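Local coordinates for acyl-CoA dehydrogenase (Geobacillus kaustophilus, PDB 2PG0), which uses its FAD cofactor to dehydrogenate acyl-CoA thioesters, introducing a double bond between the alpha and beta carbons of the acyl chain, at the interface of chains A and B. Coordinates in Å, arbitrary orientation; residue numbers count along the deposited sequence, not the author numbering. Chains: chain A/B, Acyl-CoA dehydrogenase.

The interface of chains A and B. Residues chain A 264, 268, 291-292, 295; chain B 383, 385.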
# COMPACT_ATOMS: atom_id res chain seq x y z
N PHE A 264 -4.83 -12.80 -14.11
CA PHE A 264 -5.72 -13.30 -13.07
C PHE A 264 -6.20 -14.71 -13.40
O PHE A 264 -6.16 -15.61 -12.54
CB PHE A 264 -6.91 -12.35 -12.88
CG PHE A 264 -7.92 -12.84 -11.89
CD1 PHE A 264 -7.74 -12.63 -10.53
CD2 PHE A 264 -9.06 -13.54 -12.31
CE1 PHE A 264 -8.67 -13.10 -9.60
CE2 PHE A 264 -10.00 -14.01 -11.39
CZ PHE A 264 -9.80 -13.78 -10.04
N LYS A 268 -5.58 -17.99 -11.07
CA LYS A 268 -6.73 -18.70 -10.51
C LYS A 268 -6.67 -20.17 -10.90
O LYS A 268 -6.82 -21.06 -10.05
CB LYS A 268 -8.04 -18.08 -10.97
CG LYS A 268 -9.28 -18.72 -10.36
CD LYS A 268 -10.52 -17.86 -10.59
CE LYS A 268 -10.92 -17.82 -12.06
NZ LYS A 268 -11.89 -16.71 -12.36
N LEU A 291 -7.03 -13.32 -4.24
CA LEU A 291 -7.76 -13.43 -5.51
C LEU A 291 -9.01 -12.54 -5.53
O LEU A 291 -9.30 -11.92 -6.55
CB LEU A 291 -8.11 -14.88 -5.83
CG LEU A 291 -6.93 -15.77 -6.26
CD1 LEU A 291 -7.35 -17.23 -6.16
CD2 LEU A 291 -6.46 -15.44 -7.67
N ALA A 292 -9.72 -12.50 -4.41
CA ALA A 292 -10.91 -11.64 -4.27
C ALA A 292 -10.54 -10.17 -4.47
O ALA A 292 -11.26 -9.42 -5.14
CB ALA A 292 -11.57 -11.85 -2.92
N ALA A 295 -9.67 -9.64 -8.16
CA ALA A 295 -10.95 -9.64 -8.89
C ALA A 295 -11.68 -8.31 -8.76
O ALA A 295 -12.24 -7.80 -9.73
CB ALA A 295 -11.84 -10.78 -8.38
N LEU B 383 -16.28 -16.67 -6.85
CA LEU B 383 -15.21 -16.94 -7.81
C LEU B 383 -15.02 -18.43 -8.08
O LEU B 383 -14.31 -18.81 -9.01
CB LEU B 383 -13.87 -16.36 -7.34
CG LEU B 383 -13.63 -14.85 -7.46
CD1 LEU B 383 -12.36 -14.49 -6.70
CD2 LEU B 383 -13.53 -14.42 -8.92
N LEU B 385 -13.67 -21.45 -5.91
CA LEU B 385 -12.28 -21.76 -5.57
C LEU B 385 -12.15 -23.04 -4.74
O LEU B 385 -11.04 -23.52 -4.47
CB LEU B 385 -11.64 -20.57 -4.83
CG LEU B 385 -11.43 -19.26 -5.61
CD1 LEU B 385 -11.01 -18.12 -4.68
CD2 LEU B 385 -10.41 -19.44 -6.72
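B:Leu383 sets both methyls of its isopropyl end against chain A, among A:Phe264, A:Ala292 and A:Ala295, a worked example of a patch in which a C-terminal tail meets its neighbour through apolar contact. CD2 of B:Leu383 meets the tip of the A:Phe264 ring, with CZ of A:Phe264 3.9 Å away, and also touches CB of A:Ala295 at 4.0 Å. With CG anti to the backbone N (chi1 176°), the A:Phe264 side chain leaves helix 237-273 in the direction that brings the CZ end of its ring to this methyl. The other methyl, CD1 of B:Leu383, lies against the backbone of helix 285-313, 4.0 Å from CA of A:Ala292, where the small alanine side chains probably allow this close approach to the main chain. An alanine in place of B:Leu383 would probably open a gap between the chain B tail and the two helices, leaving the A:Phe264 tip and A:Ala295 methyl without their partner across the interface.

Two residues on, B:Leu385, the last residue of the chain, makes a second apolar contact. CD2 of B:Leu385 packs 3.8 Å from CD1 of A:Leu291, the two side chains crossing obliquely, while CD1 of B:Leu385 also comes near that methyl.

Towards the rim, A:Lys268 crosses B:Leu385 at about a right angle and offers its aliphatic part, CG of A:Lys268 lying 3.9 Å from CD2 of B:Leu385. A bend farther along the lysine chain (chi3 68°) turns its amino end away from this leucine. No nitrogen or oxygen pairs across the patch, so even here the lysine contributes carbon contacts.

The patch thus docks the segment following helix 372-382 of chain B onto two helices of chain A. The two-fold symmetry repeats this contact with the chain roles reversed, and together the two probably help hold subunits together in the tetramer typical of this family.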